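Local coordinates for cobalamin biosynthesis protein CobN (Mycobacterium tuberculosis, PDB 7C6O) that serves as the large, catalytic subunit of cobaltochelatase, the enzyme that inserts cobalt into the corrin ring during cobalamin biosynthesis, at residues A244-V249 / D280-Q285; P189-L194 / L352-A357; R358-A363 / A814-F819; A228-A233 / E274-L279. All blocks are in the same frame, centred on the assembly; numbering follows the deposited sequence.

How the contacts relate
All four contacts belong to one part of the fold, the mixed sheet around strand 246-249 and the segments packed against it. Contact 1 is the buried centre, two parallel strands held by backbone bonds with apolar side chains over them. The centres of contacts 1 and 2 are about 6 Å apart; contact 2 is apolar as well, setting helix 343-361 on that sheet. The same helix ends in contact 3, which is only partly buried and relies on arginines and backbone carbonyls to reach the distant segment 814-819. Contact 4, also partly buried, sits near the sheet's other side, where a single histidine bond joins a turn to helix 274-277.

Contact 1. Residues A244-V249 / D280-Q285; sequences ADAMVV and DIPILQ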
loop_
_atom_site.group_PDB
_atom_site.type_symbol
_atom_site.label_atom_id
_atom_site.label_comp_id
_atom_site.label_asym_id
_atom_site.label_seq_id
_atom_site.Cartn_x
_atom_site.Cartn_y
_atom_site.Cartn_z
ATOM N N ALA A 244 -28.352 6.836 -12.289
ATOM C CA ALA A 244 -27.080 6.383 -12.826
ATOM C C ALA A 244 -26.793 4.952 -12.394
ATOM O O ALA A 244 -27.150 4.532 -11.292
ATOM C CB ALA A 244 -25.941 7.296 -12.368
ATOM N N ASP A 245 -26.144 4.205 -13.284
ATOM C CA ASP A 245 -25.669 2.865 -12.967
ATOM C C ASP A 245 -24.228 2.858 -12.475
ATOM O O ASP A 245 -23.799 1.875 -11.862
ATOM C CB ASP A 245 -25.804 1.964 -14.195
ATOM C CG ASP A 245 -27.236 1.850 -14.665
ATOM O OD1 ASP A 245 -28.086 1.417 -13.859
ATOM O OD2 ASP A 245 -27.519 2.216 -15.827
ATOM N N ALA A 246 -23.483 3.929 -12.731
ATOM C CA ALA A 246 -22.135 4.103 -12.212
ATOM C C ALA A 246 -21.776 5.575 -12.348
ATOM O O ALA A 246 -22.372 6.303 -13.146
ATOM C CB ALA A 246 -21.120 3.220 -12.950
ATOM N N MET A 247 -20.795 6.004 -11.557
ATOM C CA MET A 247 -20.344 7.390 -11.534
ATOM C C MET A 247 -18.849 7.454 -11.793
ATOM O O MET A 247 -18.073 6.766 -11.121
ATOM C CB MET A 247 -20.627 8.058 -10.186
ATOM C CG MET A 247 -22.077 8.225 -9.815
ATOM S SD MET A 247 -22.194 8.811 -8.110
ATOM C CE MET A 247 -21.272 10.342 -8.231
ATOM N N VAL A 248 -18.446 8.291 -12.744
ATOM C CA VAL A 248 -17.058 8.726 -12.874
ATOM C C VAL A 248 -16.964 10.122 -12.275
ATOM O O VAL A 248 -17.644 11.048 -12.730
ATOM C CB VAL A 248 -16.589 8.721 -14.336
ATOM C CG1 VAL A 248 -15.145 9.184 -14.416
ATOM C CG2 VAL A 248 -16.737 7.335 -14.944
ATOM N N VAL A 249 -16.129 10.282 -11.251
ATOM C CA VAL A 249 -16.015 11.545 -10.535
ATOM C C VAL A 249 -14.652 12.156 -10.821
ATOM O O VAL A 249 -13.645 11.445 -10.926
ATOM C CB VAL A 249 -16.246 11.372 -9.020
ATOM C CG1 VAL A 249 -17.640 10.828 -8.766
ATOM C CG2 VAL A 249 -15.191 10.463 -8.404
ATOM N N ASP A 280 -25.520 2.997 -4.040
ATOM C CA ASP A 280 -25.117 1.606 -4.259
ATOM C C ASP A 280 -24.708 1.365 -5.713
ATOM O O ASP A 280 -25.179 0.437 -6.373
ATOM C CB ASP A 280 -26.226 0.640 -3.832
ATOM C CG ASP A 280 -25.722 -0.778 -3.644
ATOM O OD1 ASP A 280 -24.509 -0.952 -3.397
ATOM O OD2 ASP A 280 -26.537 -1.719 -3.750
ATOM N N ILE A 281 -23.826 2.223 -6.216
ATOM C CA ILE A 281 -23.276 2.057 -7.561
ATOM C C ILE A 281 -21.767 2.237 -7.483
ATOM O O ILE A 281 -21.245 2.836 -6.530
ATOM C CB ILE A 281 -23.901 3.055 -8.565
ATOM C CG1 ILE A 281 -23.655 4.495 -8.119
ATOM C CG2 ILE A 281 -25.391 2.783 -8.749
ATOM C CD1 ILE A 281 -24.201 5.520 -9.090
ATOM N N PRO A 282 -21.031 1.708 -8.462
ATOM C CA PRO A 282 -19.582 1.935 -8.485
ATOM C C PRO A 282 -19.268 3.400 -8.731
ATOM O O PRO A 282 -19.884 4.056 -9.576
ATOM C CB PRO A 282 -19.100 1.055 -9.646
ATOM C CG PRO A 282 -20.181 0.049 -9.841
ATOM C CD PRO A 282 -21.453 0.767 -9.511
ATOM N N ILE A 283 -18.306 3.914 -7.973
ATOM C CA ILE A 283 -17.871 5.303 -8.064
ATOM C C ILE A 283 -16.391 5.279 -8.416
ATOM O O ILE A 283 -15.561 4.849 -7.606
ATOM C CB ILE A 283 -18.126 6.070 -6.759
ATOM C CG1 ILE A 283 -19.615 6.022 -6.400
ATOM C CG2 ILE A 283 -17.631 7.508 -6.873
ATOM C CD1 ILE A 283 -19.966 6.727 -5.100
ATOM N N LEU A 284 -16.056 5.730 -9.622
ATOM C CA LEU A 284 -14.709 5.610 -10.159
ATOM C C LEU A 284 -14.079 6.989 -10.272
ATOM O O LEU A 284 -14.697 7.916 -10.803
ATOM C CB LEU A 284 -14.725 4.926 -11.529
ATOM C CG LEU A 284 -15.354 3.532 -11.606
ATOM C CD1 LEU A 284 -16.864 3.606 -11.836
ATOM C CD2 LEU A 284 -14.691 2.697 -12.687
ATOM N N GLN A 285 -12.850 7.121 -9.776
ATOM C CA GLN A 285 -12.117 8.375 -9.899
ATOM C C GLN A 285 -11.439 8.423 -11.263
ATOM O O GLN A 285 -10.492 7.672 -11.523
ATOM C CB GLN A 285 -11.091 8.522 -8.780
ATOM C CG GLN A 285 -10.488 9.919 -8.692
ATOM C CD GLN A 285 -11.360 10.876 -7.896
ATOM O OE1 GLN A 285 -12.013 10.475 -6.937
ATOM N NE2 GLN A 285 -11.373 12.145 -8.292
#
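Val249, Ile281 and Met247 have the most surface buried where strand 246-249 runs beside strand 283-289. The strands are parallel neighbours in the mixed sheet, joined in the chain through helix 274-277 as a beta-alpha-beta unit. Their backbones are stitched by Met247 N to Pro282 O (2.9 Å), Leu284 N to Met247 O (2.7 Å) and Val249 N to Leu284 O (2.8 Å), all close to straight. Ile281 precedes its strand and turns its side chain toward 244-249. With chi1 at 59°, its CG1 is wedged between backbone N and carbonyl carbon, and CD1 is carried to Met247 CG at 3.5 Å, the two side chains crossing at about a right angle. CG2 of the same isoleucine rests against the carbonyl oxygen of Ala244. Met247 then runs alongside Ile283, both pointing the same way, with SD 4.2 Å from Ile283 CG1. Farther on, the two branches of Val249 divide their work: CG1 meets Ile283 CG2 at 3.8 Å, while CG2 lies 3.5 Å from Gln285 OE1, an oxygen that accepts a hydrogen bond from Arg320. Met247, Val249, Ile283 and Gln285 share one face of the sheet; Val248 and Leu284 occupy the other, where Val248 packs on Val349 and Ala353 of helix 343-361. The chemistry thus separates by layer: peptide groups bond to one another within the sheet, and where side chain meets side chain the contact is apolar, except at the amide of Gln285.

Contact 2. Residues P189-L194 / L352-A357; sequences PTIAVL and LAVRHA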
loop_
_atom_site.group_PDB
_atom_site.type_symbol
_atom_site.label_atom_id
_atom_site.label_comp_id
_atom_site.label_asym_id
_atom_site.label_seq_id
_atom_site.Cartn_x
_atom_site.Cartn_y
_atom_site.Cartn_z
ATOM N N PRO A 189 -25.729 1.059 -19.987
ATOM C CA PRO A 189 -25.917 1.649 -18.659
ATOM C C PRO A 189 -25.675 3.150 -18.671
ATOM O O PRO A 189 -24.935 3.683 -19.502
ATOM C CB PRO A 189 -24.875 0.927 -17.800
ATOM C CG PRO A 189 -23.805 0.546 -18.768
ATOM C CD PRO A 189 -24.514 0.230 -20.060
ATOM N N THR A 190 -26.317 3.831 -17.728
ATOM C CA THR A 190 -26.180 5.274 -17.578
ATOM C C THR A 190 -24.969 5.570 -16.699
ATOM O O THR A 190 -24.915 5.136 -15.543
ATOM C CB THR A 190 -27.447 5.875 -16.975
ATOM O OG1 THR A 190 -28.538 5.683 -17.882
ATOM C CG2 THR A 190 -27.264 7.362 -16.720
ATOM N N ILE A 191 -24.006 6.304 -17.247
ATOM C CA ILE A 191 -22.754 6.612 -16.564
ATOM C C ILE A 191 -22.747 8.104 -16.259
ATOM O O ILE A 191 -22.642 8.932 -17.171
ATOM C CB ILE A 191 -21.533 6.215 -17.404
ATOM C CG1 ILE A 191 -21.632 4.752 -17.840
ATOM C CG2 ILE A 191 -20.247 6.470 -16.629
ATOM C CD1 ILE A 191 -21.752 3.769 -16.694
ATOM N N ALA A 192 -22.861 8.451 -14.982
ATOM C CA ALA A 192 -22.761 9.849 -14.591
ATOM C C ALA A 192 -21.307 10.303 -14.632
ATOM O O ALA A 192 -20.393 9.535 -14.320
ATOM C CB ALA A 192 -23.340 10.055 -13.192
ATOM N N VAL A 193 -21.093 11.551 -15.041
ATOM C CA VAL A 193 -19.775 12.180 -15.028
ATOM C C VAL A 193 -19.876 13.440 -14.176
ATOM O O VAL A 193 -20.547 14.406 -14.562
ATOM C CB VAL A 193 -19.272 12.507 -16.440
ATOM C CG1 VAL A 193 -17.881 13.133 -16.378
ATOM C CG2 VAL A 193 -19.253 11.249 -17.293
ATOM N N LEU A 194 -19.208 13.436 -13.024
ATOM C CA LEU A 194 -19.289 14.528 -12.059
ATOM C C LEU A 194 -18.057 15.416 -12.187
ATOM O O LEU A 194 -16.927 14.943 -12.019
ATOM C CB LEU A 194 -19.411 13.990 -10.633
ATOM C CG LEU A 194 -20.806 13.683 -10.080
ATOM C CD1 LEU A 194 -21.594 14.967 -9.847
ATOM C CD2 LEU A 194 -21.573 12.739 -10.997
ATOM N N LEU A 352 -13.969 1.031 -18.308
ATOM C CA LEU A 352 -14.029 0.565 -16.925
ATOM C C LEU A 352 -15.379 0.879 -16.292
ATOM O O LEU A 352 -15.956 0.036 -15.597
ATOM C CB LEU A 352 -12.901 1.191 -16.109
ATOM C CG LEU A 352 -11.493 0.650 -16.355
ATOM C CD1 LEU A 352 -10.455 1.563 -15.715
ATOM C CD2 LEU A 352 -11.374 -0.762 -15.805
ATOM N N ALA A 353 -15.895 2.090 -16.518
ATOM C CA ALA A 353 -17.173 2.465 -15.921
ATOM C C ALA A 353 -18.308 1.599 -16.455
ATOM O O ALA A 353 -19.158 1.135 -15.686
ATOM C CB ALA A 353 -17.460 3.945 -16.178
ATOM N N VAL A 354 -18.334 1.368 -17.770
ATOM C CA VAL A 354 -19.411 0.583 -18.369
ATOM C C VAL A 354 -19.339 -0.870 -17.914
ATOM O O VAL A 354 -20.361 -1.479 -17.581
ATOM C CB VAL A 354 -19.368 0.704 -19.905
ATOM C CG1 VAL A 354 -20.297 -0.316 -20.557
ATOM C CG2 VAL A 354 -19.750 2.113 -20.333
ATOM N N ARG A 355 -18.132 -1.446 -17.886
ATOM C CA ARG A 355 -17.983 -2.839 -17.471
ATOM C C ARG A 355 -18.434 -3.041 -16.028
ATOM O O ARG A 355 -19.049 -4.063 -15.701
ATOM C CB ARG A 355 -16.532 -3.293 -17.638
ATOM C CG ARG A 355 -15.997 -3.262 -19.064
ATOM C CD ARG A 355 -16.218 -4.562 -19.811
ATOM N NE ARG A 355 -15.424 -4.607 -21.037
ATOM C CZ ARG A 355 -14.369 -5.397 -21.222
ATOM N NH1 ARG A 355 -13.983 -6.228 -20.264
ATOM N NH2 ARG A 355 -13.708 -5.363 -22.372
ATOM N N HIS A 356 -18.131 -2.084 -15.147
ATOM C CA HIS A 356 -18.581 -2.201 -13.763
ATOM C C HIS A 356 -20.092 -2.038 -13.662
ATOM O O HIS A 356 -20.750 -2.754 -12.900
ATOM C CB HIS A 356 -17.868 -1.176 -12.879
ATOM C CG HIS A 356 -16.474 -1.569 -12.498
ATOM N ND1 HIS A 356 -15.388 -1.350 -13.317
ATOM C CD2 HIS A 356 -15.991 -2.171 -11.385
ATOM C CE1 HIS A 356 -14.294 -1.796 -12.724
ATOM N NE2 HIS A 356 -14.633 -2.299 -11.550
ATOM N N ALA A 357 -20.660 -1.102 -14.426
ATOM C CA ALA A 357 -22.110 -0.940 -14.429
ATOM C C ALA A 357 -22.801 -2.149 -15.043
ATOM O O ALA A 357 -23.890 -2.533 -14.597
ATOM C CB ALA A 357 -22.492 0.335 -15.181
#
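Helix 343-361 packs on one face of the mixed sheet, and here it meets strand 190-196 through Ile191 and the preceding Pro189. The axes of the two segments approach to 9.0 Å at an angle of 134°, and small residues on the helix allow close side-chain contact. Ile191 uses three carbons. Its CG2, set anti to the backbone N, touches Ala353 CB at 3.8 Å; CG1 faces Val354 CG2 at 4.1 Å; and CD1 extends to Ala357 CB, again at 3.8 Å. The isoleucine therefore lies among three helix side chains spanning little more than one turn. Pro189 continues the apolar surface, its CB 3.6 Å from Ala357 CB, while CG meets Val354 CG1 at 4.0 Å, the ring crossing that valine at about a right angle. The Ala357 methyl is consequently shared by the proline and the isoleucine. Elsewhere on the helix, Leu352 O accepts from both His356 ND1 (2.7 Å) and His356 N, which reach it from opposite faces of its carbonyl plane. Around the contact, strand 246-249 continues the same helix-covered surface, Ala353 lying on Val248 and Ala357 on Ala246. Ile191 and Val193 of strand 190-196 also touch Ile215 of helix 206-217.

Contact 3. Residues R358-A363 / A814-F819; sequences RLRQVA and ALDGRF
Leu359 brings its side chain against the end of helix 807-815, with CB 3.5 Å from Leu815 O and CD1 3.7 Å from Ala814 O. Its CB also lies 3.6 Å from Gly817 N; with no beta carbon at the glycine, whose positive phi also suits it, the leucine can sit this close. Next in sequence, Arg360 bends at chi2 (78°) and again at chi3 (57°), curling its guanidinium round to the carbonyls of the facing turn. NE donates to Asp816 O at 3.0 Å, and NH2 to Gly817 O at 2.8 Å; both oxygens lie near the guanidinium plane, although the second bond comes from well above the plane of its carbonyl. One face of this guanidinium is stacked on that of Arg818, centres 4.3 Å apart and planes 22° from parallel. The Asp280 carboxylate, in a salt bridge with Arg818, probably eases the meeting of like charges; the approach of Asp280 O to Arg360 NH2 is unusually short and doubtful as a bond. Lys367 NZ adds a further tie, donating to both Leu359 O and Leu815 O. The turn so gripped is a Schellman motif, closing helix 807-815 with Gly817 at positive phi and its N bonded to Ala814 O.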
loop_
_atom_site.group_PDB
_atom_site.type_symbol
_atom_site.label_atom_id
_atom_site.label_comp_id
_atom_site.label_asym_id
_atom_site.label_seq_id
_atom_site.Cartn_x
_atom_site.Cartn_y
_atom_site.Cartn_z
ATOM N N ARG A 358 -22.178 -2.765 -16.052
ATOM C CA ARG A 358 -22.762 -3.932 -16.703
ATOM C C ARG A 358 -22.961 -5.084 -15.726
ATOM O O ARG A 358 -23.861 -5.910 -15.917
ATOM C CB ARG A 358 -21.870 -4.369 -17.868
ATOM C CG ARG A 358 -22.301 -5.650 -18.574
ATOM C CD ARG A 358 -23.287 -5.372 -19.697
ATOM N NE ARG A 358 -23.656 -6.594 -20.408
ATOM C CZ ARG A 358 -24.884 -7.102 -20.441
ATOM N NH1 ARG A 358 -25.877 -6.488 -19.814
ATOM N NH2 ARG A 358 -25.120 -8.221 -21.113
ATOM N N LEU A 359 -22.141 -5.152 -14.673
ATOM C CA LEU A 359 -22.220 -6.269 -13.734
ATOM C C LEU A 359 -23.599 -6.368 -13.094
ATOM O O LEU A 359 -24.090 -7.470 -12.828
ATOM C CB LEU A 359 -21.146 -6.128 -12.656
ATOM C CG LEU A 359 -19.694 -6.275 -13.109
ATOM C CD1 LEU A 359 -18.741 -5.950 -11.967
ATOM C CD2 LEU A 359 -19.443 -7.682 -13.641
ATOM N N ARG A 360 -24.239 -5.227 -12.839
ATOM C CA ARG A 360 -25.567 -5.253 -12.233
ATOM C C ARG A 360 -26.601 -5.842 -13.184
ATOM O O ARG A 360 -27.618 -6.383 -12.735
ATOM C CB ARG A 360 -25.978 -3.846 -11.806
ATOM C CG ARG A 360 -27.223 -3.787 -10.931
ATOM C CD ARG A 360 -26.910 -4.181 -9.497
ATOM N NE ARG A 360 -25.866 -3.327 -8.937
ATOM C CZ ARG A 360 -26.090 -2.141 -8.380
ATOM N NH1 ARG A 360 -27.327 -1.665 -8.297
ATOM N NH2 ARG A 360 -25.078 -1.429 -7.903
ATOM N N GLN A 361 -26.349 -5.768 -14.488
ATOM C CA GLN A 361 -27.312 -6.208 -15.489
ATOM C C GLN A 361 -27.229 -7.696 -15.797
ATOM O O GLN A 361 -28.174 -8.246 -16.373
ATOM C CB GLN A 361 -27.116 -5.423 -16.790
ATOM C CG GLN A 361 -27.246 -3.914 -16.646
ATOM C CD GLN A 361 -26.915 -3.181 -17.936
ATOM O OE1 GLN A 361 -26.494 -3.792 -18.922
ATOM N NE2 GLN A 361 -27.104 -1.866 -17.937
ATOM N N VAL A 362 -26.134 -8.359 -15.438
ATOM C CA VAL A 362 -25.914 -9.759 -15.785
ATOM C C VAL A 362 -26.295 -10.623 -14.590
ATOM O O VAL A 362 -25.720 -10.486 -13.503
ATOM C CB VAL A 362 -24.458 -10.008 -16.211
ATOM C CG1 VAL A 362 -24.261 -11.464 -16.612
ATOM C CG2 VAL A 362 -24.078 -9.078 -17.353
ATOM N N ALA A 363 -27.264 -11.513 -14.791
ATOM C CA ALA A 363 -27.691 -12.411 -13.731
ATOM C C ALA A 363 -26.591 -13.425 -13.421
ATOM O O ALA A 363 -25.757 -13.726 -14.279
ATOM C CB ALA A 363 -28.971 -13.139 -14.131
ATOM N N ALA A 814 -19.658 -7.366 -5.016
ATOM C CA ALA A 814 -18.757 -6.729 -5.969
ATOM C C ALA A 814 -18.936 -7.305 -7.367
ATOM O O ALA A 814 -18.895 -6.566 -8.358
ATOM C CB ALA A 814 -17.309 -6.880 -5.503
ATOM N N LEU A 815 -19.139 -8.624 -7.465
ATOM C CA LEU A 815 -19.431 -9.246 -8.751
ATOM C C LEU A 815 -20.744 -8.751 -9.334
ATOM O O LEU A 815 -20.954 -8.856 -10.548
ATOM C CB LEU A 815 -19.467 -10.767 -8.603
ATOM C CG LEU A 815 -18.121 -11.475 -8.449
ATOM C CD1 LEU A 815 -18.319 -12.898 -7.950
ATOM C CD2 LEU A 815 -17.374 -11.471 -9.775
ATOM N N ASP A 816 -21.629 -8.219 -8.492
ATOM C CA ASP A 816 -22.893 -7.634 -8.908
ATOM C C ASP A 816 -22.790 -6.137 -9.161
ATOM O O ASP A 816 -23.813 -5.492 -9.407
ATOM C CB ASP A 816 -23.962 -7.899 -7.849
ATOM C CG ASP A 816 -25.132 -8.676 -8.392
ATOM O OD1 ASP A 816 -24.983 -9.898 -8.599
ATOM O OD2 ASP A 816 -26.197 -8.061 -8.611
ATOM N N GLY A 817 -21.589 -5.572 -9.088
ATOM C CA GLY A 817 -21.417 -4.156 -9.338
ATOM C C GLY A 817 -22.018 -3.252 -8.286
ATOM O O GLY A 817 -22.431 -2.133 -8.603
ATOM N N ARG A 818 -22.089 -3.705 -7.042
ATOM C CA ARG A 818 -22.597 -2.865 -5.971
ATOM C C ARG A 818 -21.451 -2.100 -5.320
ATOM O O ARG A 818 -20.274 -2.416 -5.511
ATOM C CB ARG A 818 -23.342 -3.710 -4.939
ATOM C CG ARG A 818 -24.441 -4.553 -5.566
ATOM C CD ARG A 818 -25.521 -4.918 -4.572
ATOM N NE ARG A 818 -26.658 -5.566 -5.221
ATOM C CZ ARG A 818 -27.770 -4.935 -5.589
ATOM N NH1 ARG A 818 -27.903 -3.633 -5.371
ATOM N NH2 ARG A 818 -28.752 -5.608 -6.173
ATOM N N PHE A 819 -21.806 -1.066 -4.563
ATOM C CA PHE A 819 -20.794 -0.283 -3.868
ATOM C C PHE A 819 -20.242 -1.077 -2.690
ATOM O O PHE A 819 -21.001 -1.563 -1.845
ATOM C CB PHE A 819 -21.378 1.046 -3.386
ATOM C CG PHE A 819 -20.397 1.894 -2.626
ATOM C CD1 PHE A 819 -19.420 2.614 -3.296
ATOM C CD2 PHE A 819 -20.447 1.968 -1.243
ATOM C CE1 PHE A 819 -18.509 3.397 -2.601
ATOM C CE2 PHE A 819 -19.540 2.748 -0.538
ATOM C CZ PHE A 819 -18.571 3.464 -1.219
#

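Contact 4. Residues A228-A233 / E274-L279; sequences ASLRTA and EHLAAL
His275 NE2 donates to Leu230 O at 2.9 Å, a nearly straight bond (167°) that ties helix 274-277 to a type I beta turn, Leu230 to Ala233. The turn follows strand 221-227 and leads to helix 235-241. The carbonyl oxygen lies in the plane of the imidazole, at its edge, and the donor approaches close to the line of the C=O bond. A chi1 of 62° directs the histidine ring across the flank of its own helix, where one ring face is covered by Leu276 CG, and out to the turn. Ala233 CB approaches the edge of the ring too, 4.3 Å from CD2. Beside the polar bond is a looser apolar touch, Leu230 CB to Leu276 CD1 at 4.3 Å. Leu238 of helix 235-241 packs on Ala233, His275 and Leu276, binding both sides of the contact to a third element, while Leu230 also reaches Met247 and Val249 in the sheet. Just ahead of the beta turn, Ser229 forms an ST turn: its OG accepts from Arg231 N at 2.9 Å and, more weakly, from Thr232 N at 3.5 Å.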
loop_
_atom_site.group_PDB
_atom_site.type_symbol
_atom_site.label_atom_id
_atom_site.label_comp_id
_atom_site.label_asym_id
_atom_site.label_seq_id
_atom_site.Cartn_x
_atom_site.Cartn_y
_atom_site.Cartn_z
ATOM N N ALA A 228 -20.683 21.956 -7.053
ATOM C CA ALA A 228 -19.622 22.574 -6.269
ATOM C C ALA A 228 -18.884 21.555 -5.409
ATOM O O ALA A 228 -17.670 21.679 -5.215
ATOM C CB ALA A 228 -20.192 23.691 -5.391
ATOM N N SER A 229 -19.588 20.546 -4.900
ATOM C CA SER A 229 -18.972 19.547 -4.039
ATOM C C SER A 229 -19.887 18.338 -3.939
ATOM O O SER A 229 -21.110 18.481 -3.909
ATOM C CB SER A 229 -18.695 20.111 -2.640
ATOM O OG SER A 229 -18.297 19.086 -1.744
ATOM N N LEU A 230 -19.286 17.151 -3.886
ATOM C CA LEU A 230 -20.043 15.957 -3.541
ATOM C C LEU A 230 -20.155 15.753 -2.037
ATOM O O LEU A 230 -20.996 14.962 -1.595
ATOM C CB LEU A 230 -19.416 14.716 -4.184
ATOM C CG LEU A 230 -19.797 14.483 -5.647
ATOM C CD1 LEU A 230 -19.178 13.197 -6.177
ATOM C CD2 LEU A 230 -21.309 14.455 -5.791
ATOM N N ARG A 231 -19.334 16.445 -1.244
ATOM C CA ARG A 231 -19.461 16.363 0.208
ATOM C C ARG A 231 -20.754 17.014 0.681
ATOM O O ARG A 231 -21.476 16.458 1.517
ATOM C CB ARG A 231 -18.253 17.013 0.880
ATOM C CG ARG A 231 -18.388 17.139 2.392
ATOM C CD ARG A 231 -17.044 17.394 3.061
ATOM N NE ARG A 231 -16.416 18.627 2.596
ATOM C CZ ARG A 231 -16.635 19.824 3.133
ATOM N NH1 ARG A 231 -17.469 19.952 4.155
ATOM N NH2 ARG A 231 -16.018 20.892 2.648
ATOM N N THR A 232 -21.061 18.199 0.161
ATOM C CA THR A 232 -22.301 18.903 0.477
ATOM C C THR A 232 -23.311 18.790 -0.657
ATOM O O THR A 232 -23.999 19.761 -0.984
ATOM C CB THR A 232 -22.009 20.368 0.783
ATOM O OG1 THR A 232 -21.357 20.965 -0.343
ATOM C CG2 THR A 232 -21.108 20.486 2.002
ATOM N N ALA A 233 -23.411 17.609 -1.264
ATOM C CA ALA A 233 -24.257 17.419 -2.432
ATOM C C ALA A 233 -25.702 17.783 -2.128
ATOM O O ALA A 233 -26.250 17.417 -1.087
ATOM C CB ALA A 233 -24.174 15.970 -2.911
ATOM N N GLU A 274 -22.279 8.266 3.509
ATOM C CA GLU A 274 -23.532 7.513 3.506
ATOM C C GLU A 274 -24.465 7.981 2.396
ATOM O O GLU A 274 -25.160 7.164 1.780
ATOM C CB GLU A 274 -24.223 7.626 4.866
ATOM C CG GLU A 274 -23.521 6.875 5.982
ATOM N N HIS A 275 -24.492 9.288 2.122
ATOM C CA HIS A 275 -25.363 9.812 1.075
ATOM C C HIS A 275 -24.958 9.337 -0.315
ATOM O O HIS A 275 -25.812 9.283 -1.208
ATOM C CB HIS A 275 -25.385 11.342 1.119
ATOM C CG HIS A 275 -24.054 11.982 0.863
ATOM N ND1 HIS A 275 -22.985 11.844 1.723
ATOM C CD2 HIS A 275 -23.622 12.774 -0.147
ATOM C CE1 HIS A 275 -21.951 12.518 1.251
ATOM N NE2 HIS A 275 -22.311 13.091 0.117
ATOM N N LEU A 276 -23.686 8.992 -0.521
ATOM C CA LEU A 276 -23.245 8.447 -1.798
ATOM C C LEU A 276 -23.286 6.924 -1.820
ATOM O O LEU A 276 -23.632 6.330 -2.848
ATOM C CB LEU A 276 -21.834 8.940 -2.122
ATOM C CG LEU A 276 -21.724 10.452 -2.324
ATOM C CD1 LEU A 276 -20.274 10.896 -2.439
ATOM C CD2 LEU A 276 -22.513 10.875 -3.552
ATOM N N ALA A 277 -22.938 6.278 -0.704
ATOM C CA ALA A 277 -23.044 4.825 -0.626
ATOM C C ALA A 277 -24.482 4.359 -0.805
ATOM O O ALA A 277 -24.717 3.259 -1.319
ATOM C CB ALA A 277 -22.490 4.324 0.708
ATOM N N ALA A 278 -25.454 5.182 -0.397
ATOM C CA ALA A 278 -26.856 4.799 -0.529
ATOM C C ALA A 278 -27.251 4.589 -1.985
ATOM O O ALA A 278 -28.166 3.809 -2.271
ATOM C CB ALA A 278 -27.752 5.854 0.118
ATOM N N LEU A 279 -26.579 5.270 -2.919
ATOM C CA LEU A 279 -26.840 5.030 -4.335
ATOM C C LEU A 279 -26.494 3.600 -4.727
ATOM O O LEU A 279 -27.106 3.041 -5.646
ATOM C CB LEU A 279 -26.049 6.017 -5.192
ATOM C CG LEU A 279 -26.265 7.511 -4.938
ATOM C CD1 LEU A 279 -25.256 8.326 -5.734
ATOM C CD2 LEU A 279 -27.688 7.923 -5.288
#